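DNA repair protein RAD7 (Saccharomyces cerevisiae, PDB 5ZB2) takes part in global genome nucleotide excision repair, clearing UV and other lesions from nontranscribed DNA, and pairs with Elc1. Local coordinates at residues T250-I262 with I279-V291. Sequence-based numbering, arbitrary orientation.
Sequences TDSMIINGLTAFI and ITTDSLSYFFSKV
The carboxylate of Asp251, in the first turn of helix 251-261, takes three hydrogen bonds from the start of helix 281-290. Thr280 N gives a nearly straight bond to Asp251 OD1 (2.8 Å, 167°) at the syn lone pair, while Ser283 OG donates to the same oxygen from above the carboxylate plane. Thr280 OG1 donates to Asp251 OD2 at 2.5 Å, on its syn side, and in turn accepts from Ser283 N as the N-cap of its own helix. Ser283 reaches across because its OG sits between backbone N and carbonyl carbon (chi1 70°). Shortening the aspartate to an alanine is likely to leave Thr280 N and both hydroxyls without the carboxylate that takes all three bonds and free the Ser283 hydroxyl to turn. The two helices are neighbours in the row along one side of the leucine-rich-repeat solenoid, with strand 270-272 between them in the chain, and run almost parallel, 13° apart with axes 9.3 Å from each other. Helices 224-234 and 309-320 flank the pair and continue the row. Deeper in, Ile254 lays CD1 against Leu284 CD2 (3.7 Å) and Ile279 CD1, and its CG2 against Ser283 CB. Phe287, its CG anti to the backbone N, brings its ring under Leu258, whose CB makes a CH-pi contact 4.0 Å from the ring centroid; Val291 CG2 lies over the opposite face. Thr259 OG1 comes to the ring edge near Phe287 CD1 and donates to Ile254 O, which also accepts Thr259 N from the other face of its plane. Farther out, Ile255 CD1 meets Tyr286 CD2 at 3.4 Å, and Thr259 CG2 lies between Tyr286 CE2 and Lys290 CD. At the C-terminal ends, one water accepts from Lys290 NZ and donates to Ile262 O.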
loop_
_atom_site.group_PDB
_atom_site.type_symbol
_atom_site.label_atom_id
_atom_site.label_comp_id
_atom_site.label_asym_id
_atom_site.label_seq_id
_atom_site.Cartn_x
_atom_site.Cartn_y
_atom_site.Cartn_z
ATOM N N THR A 250 -9.267 20.801 -43.561
ATOM C CA THR A 250 -9.841 20.918 -44.896
ATOM C C THR A 250 -8.954 20.200 -45.908
ATOM O O THR A 250 -7.924 19.612 -45.566
ATOM C CB THR A 250 -10.007 22.387 -45.305
ATOM O OG1 THR A 250 -8.717 22.950 -45.568
ATOM C CG2 THR A 250 -10.692 23.184 -44.202
ATOM N N ASP A 251 -9.358 20.273 -47.179
ATOM C CA ASP A 251 -8.566 19.668 -48.246
ATOM C C ASP A 251 -7.131 20.182 -48.241
ATOM O O ASP A 251 -6.224 19.492 -48.727
ATOM C CB ASP A 251 -9.216 19.943 -49.604
ATOM C CG ASP A 251 -10.433 19.069 -49.860
ATOM O OD1 ASP A 251 -10.687 18.134 -49.063
ATOM O OD2 ASP A 251 -11.127 19.309 -50.876
ATOM N N SER A 252 -6.905 21.382 -47.702
ATOM C CA SER A 252 -5.551 21.924 -47.635
ATOM C C SER A 252 -4.611 20.953 -46.932
ATOM O O SER A 252 -3.484 20.719 -47.384
ATOM C CB SER A 252 -5.566 23.274 -46.918
ATOM O OG SER A 252 -4.248 23.738 -46.710
ATOM N N MET A 253 -5.062 20.378 -45.816
ATOM C CA MET A 253 -4.263 19.365 -45.133
ATOM C C MET A 253 -3.990 18.183 -46.051
ATOM O O MET A 253 -2.906 17.586 -46.006
ATOM C CB MET A 253 -4.978 18.903 -43.861
ATOM C CG MET A 253 -4.179 17.937 -43.007
ATOM S SD MET A 253 -4.375 16.201 -43.464
ATOM C CE MET A 253 -6.027 15.869 -42.846
ATOM N N ILE A 254 -4.959 17.839 -46.901
ATOM C CA ILE A 254 -4.805 16.692 -47.791
ATOM C C ILE A 254 -3.843 17.026 -48.923
ATOM O O ILE A 254 -2.958 16.232 -49.263
ATOM C CB ILE A 254 -6.173 16.252 -48.344
ATOM C CG1 ILE A 254 -7.164 15.952 -47.209
ATOM C CG2 ILE A 254 -6.009 15.046 -49.274
ATOM C CD1 ILE A 254 -6.784 14.780 -46.332
ATOM N N ILE A 255 -4.012 18.198 -49.534
ATOM C CA ILE A 255 -3.226 18.558 -50.709
ATOM C C ILE A 255 -1.822 18.987 -50.306
ATOM O O ILE A 255 -0.829 18.538 -50.890
ATOM C CB ILE A 255 -3.947 19.663 -51.505
ATOM C CG1 ILE A 255 -5.355 19.206 -51.910
ATOM C CG2 ILE A 255 -3.135 20.065 -52.737
ATOM C CD1 ILE A 255 -5.393 17.930 -52.729
ATOM N N ASN A 256 -1.714 19.860 -49.308
ATOM C CA ASN A 256 -0.436 20.446 -48.931
ATOM C C ASN A 256 0.284 19.678 -47.832
ATOM O O ASN A 256 1.458 19.969 -47.569
ATOM C CB ASN A 256 -0.646 21.895 -48.484
ATOM C CG ASN A 256 -1.368 22.723 -49.531
ATOM O OD1 ASN A 256 -2.436 23.283 -49.275
ATOM N ND2 ASN A 256 -0.789 22.801 -50.721
ATOM N N GLY A 257 -0.376 18.714 -47.190
ATOM C CA GLY A 257 0.236 17.945 -46.121
ATOM C C GLY A 257 0.463 16.486 -46.463
ATOM O O GLY A 257 1.606 16.057 -46.652
ATOM N N LEU A 258 -0.620 15.711 -46.550
ATOM C CA LEU A 258 -0.491 14.280 -46.814
ATOM C C LEU A 258 0.186 14.017 -48.153
ATOM O O LEU A 258 1.149 13.247 -48.233
ATOM C CB LEU A 258 -1.864 13.608 -46.778
ATOM C CG LEU A 258 -2.523 13.420 -45.412
ATOM C CD1 LEU A 258 -3.889 12.774 -45.595
ATOM C CD2 LEU A 258 -1.653 12.582 -44.487
ATOM N N THR A 259 -0.313 14.631 -49.225
ATOM C CA THR A 259 0.235 14.338 -50.544
ATOM C C THR A 259 1.678 14.811 -50.667
ATOM O O THR A 259 2.474 14.188 -51.378
ATOM C CB THR A 259 -0.624 14.982 -51.627
ATOM O OG1 THR A 259 -1.990 14.574 -51.466
ATOM C CG2 THR A 259 -0.135 14.561 -53.009
ATOM N N ALA A 260 2.031 15.898 -49.981
ATOM C CA ALA A 260 3.383 16.431 -50.076
ATOM C C ALA A 260 4.395 15.524 -49.388
ATOM O O ALA A 260 5.487 15.295 -49.919
ATOM C CB ALA A 260 3.435 17.832 -49.468
ATOM N N PHE A 261 4.053 14.989 -48.213
ATOM C CA PHE A 261 5.051 14.429 -47.313
ATOM C C PHE A 261 4.885 12.947 -47.009
ATOM O O PHE A 261 5.687 12.406 -46.239
ATOM C CB PHE A 261 5.050 15.209 -45.993
ATOM C CG PHE A 261 5.351 16.671 -46.157
ATOM C CD1 PHE A 261 6.580 17.090 -46.639
ATOM C CD2 PHE A 261 4.409 17.625 -45.819
ATOM C CE1 PHE A 261 6.859 18.437 -46.788
ATOM C CE2 PHE A 261 4.685 18.971 -45.964
ATOM C CZ PHE A 261 5.909 19.377 -46.447
ATOM N N ILE A 262 3.895 12.270 -47.580
ATOM C CA ILE A 262 3.775 10.822 -47.415
ATOM C C ILE A 262 4.465 10.162 -48.604
ATOM O O ILE A 262 4.130 10.474 -49.757
ATOM C CB ILE A 262 2.307 10.374 -47.311
ATOM C CG1 ILE A 262 1.627 10.987 -46.084
ATOM C CG2 ILE A 262 2.209 8.850 -47.275
ATOM C CD1 ILE A 262 2.156 10.483 -44.744
ATOM N N ILE A 279 -13.474 17.652 -45.685
ATOM C CA ILE A 279 -12.637 16.938 -46.639
ATOM C C ILE A 279 -13.505 16.380 -47.760
ATOM O O ILE A 279 -14.528 15.727 -47.510
ATOM C CB ILE A 279 -11.851 15.829 -45.925
ATOM C CG1 ILE A 279 -10.906 16.461 -44.894
ATOM C CG2 ILE A 279 -11.092 14.971 -46.935
ATOM C CD1 ILE A 279 -10.022 15.475 -44.148
ATOM N N THR A 280 -13.092 16.620 -49.003
ATOM C CA THR A 280 -13.883 16.260 -50.170
ATOM C C THR A 280 -13.435 14.925 -50.755
ATOM O O THR A 280 -12.332 14.436 -50.501
ATOM C CB THR A 280 -13.786 17.340 -51.253
ATOM O OG1 THR A 280 -12.458 17.351 -51.794
ATOM C CG2 THR A 280 -14.116 18.712 -50.680
ATOM N N THR A 281 -14.323 14.344 -51.563
ATOM C CA THR A 281 -13.985 13.139 -52.311
ATOM C C THR A 281 -12.798 13.384 -53.233
ATOM O O THR A 281 -11.949 12.503 -53.418
ATOM C CB THR A 281 -15.198 12.684 -53.122
ATOM O OG1 THR A 281 -16.329 12.561 -52.251
ATOM C CG2 THR A 281 -14.929 11.353 -53.812
ATOM N N ASP A 282 -12.726 14.578 -53.821
ATOM C CA ASP A 282 -11.688 14.876 -54.802
ATOM C C ASP A 282 -10.300 14.825 -54.177
ATOM O O ASP A 282 -9.383 14.205 -54.729
ATOM C CB ASP A 282 -11.955 16.249 -55.419
ATOM C CG ASP A 282 -13.290 16.313 -56.137
ATOM O OD1 ASP A 282 -13.653 15.320 -56.802
ATOM O OD2 ASP A 282 -13.978 17.351 -56.032
ATOM N N SER A 283 -10.120 15.476 -53.025
ATOM C CA SER A 283 -8.788 15.545 -52.432
ATOM C C SER A 283 -8.267 14.156 -52.076
ATOM O O SER A 283 -7.097 13.846 -52.326
ATOM C CB SER A 283 -8.800 16.449 -51.200
ATOM O OG SER A 283 -9.512 15.859 -50.125
ATOM N N LEU A 284 -9.123 13.300 -51.511
ATOM C CA LEU A 284 -8.669 11.972 -51.106
ATOM C C LEU A 284 -8.412 11.082 -52.314
ATOM O O LEU A 284 -7.466 10.283 -52.310
ATOM C CB LEU A 284 -9.684 11.322 -50.167
ATOM C CG LEU A 284 -9.773 11.912 -48.751
ATOM C CD1 LEU A 284 -10.730 11.099 -47.906
ATOM C CD2 LEU A 284 -8.415 11.986 -48.057
ATOM N N SER A 285 -9.235 11.200 -53.359
ATOM C CA SER A 285 -8.943 10.484 -54.596
ATOM C C SER A 285 -7.593 10.915 -55.149
ATOM O O SER A 285 -6.762 10.080 -55.523
ATOM C CB SER A 285 -10.044 10.730 -55.629
ATOM O OG SER A 285 -11.271 10.159 -55.217
ATOM N N TYR A 286 -7.356 12.228 -55.186
ATOM C CA TYR A 286 -6.081 12.761 -55.656
ATOM C C TYR A 286 -4.920 12.173 -54.865
ATOM O O TYR A 286 -3.892 11.794 -55.441
ATOM C CB TYR A 286 -6.120 14.287 -55.544
ATOM C CG TYR A 286 -4.808 15.018 -55.694
ATOM C CD1 TYR A 286 -4.302 15.329 -56.952
ATOM C CD2 TYR A 286 -4.101 15.447 -54.579
ATOM C CE1 TYR A 286 -3.117 16.020 -57.093
ATOM C CE2 TYR A 286 -2.913 16.138 -54.711
ATOM C CZ TYR A 286 -2.427 16.422 -55.971
ATOM O OH TYR A 286 -1.249 17.109 -56.107
ATOM N N PHE A 287 -5.082 12.054 -53.546
ATOM C CA PHE A 287 -3.993 11.576 -52.702
ATOM C C PHE A 287 -3.783 10.076 -52.859
ATOM O O PHE A 287 -2.643 9.606 -52.950
ATOM C CB PHE A 287 -4.284 11.927 -51.243
ATOM C CG PHE A 287 -3.386 11.234 -50.271
ATOM C CD1 PHE A 287 -2.031 11.526 -50.228
ATOM C CD2 PHE A 287 -3.896 10.292 -49.395
ATOM C CE1 PHE A 287 -1.200 10.886 -49.330
ATOM C CE2 PHE A 287 -3.071 9.647 -48.489
ATOM C CZ PHE A 287 -1.720 9.942 -48.458
ATOM N N PHE A 288 -4.870 9.300 -52.876
ATOM C CA PHE A 288 -4.734 7.849 -52.919
ATOM C C PHE A 288 -4.137 7.371 -54.239
ATOM O O PHE A 288 -3.407 6.373 -54.258
ATOM C CB PHE A 288 -6.094 7.183 -52.683
ATOM C CG PHE A 288 -6.581 7.263 -51.255
ATOM C CD1 PHE A 288 -5.696 7.173 -50.190
ATOM C CD2 PHE A 288 -7.925 7.426 -50.985
ATOM C CE1 PHE A 288 -6.150 7.245 -48.885
ATOM C CE2 PHE A 288 -8.385 7.495 -49.680
ATOM C CZ PHE A 288 -7.499 7.407 -48.632
ATOM N N SER A 289 -4.426 8.052 -55.351
ATOM C CA SER A 289 -3.861 7.618 -56.621
ATOM C C SER A 289 -2.354 7.826 -56.674
ATOM O O SER A 289 -1.678 7.164 -57.466
ATOM C CB SER A 289 -4.530 8.353 -57.783
ATOM O OG SER A 289 -4.120 9.706 -57.834
ATOM N N LYS A 290 -1.813 8.711 -55.837
ATOM C CA LYS A 290 -0.380 8.982 -55.860
ATOM C C LYS A 290 0.416 7.922 -55.107
ATOM O O LYS A 290 1.534 7.586 -55.508
ATOM C CB LYS A 290 -0.106 10.362 -55.265
ATOM C CG LYS A 290 1.370 10.700 -55.148
ATOM C CD LYS A 290 1.575 12.032 -54.463
ATOM C CE LYS A 290 3.027 12.470 -54.520
ATOM N NZ LYS A 290 3.931 11.531 -53.801
ATOM N N VAL A 291 -0.133 7.389 -54.019
ATOM C CA VAL A 291 0.626 6.541 -53.112
ATOM C C VAL A 291 0.137 5.103 -53.217
ATOM O O VAL A 291 -0.948 4.815 -53.728
ATOM C CB VAL A 291 0.538 7.043 -51.656
ATOM C CG1 VAL A 291 1.029 8.479 -51.565
ATOM C CG2 VAL A 291 -0.889 6.924 -51.123
HETATM O O HOH W 1 6.083 11.843 -51.852
#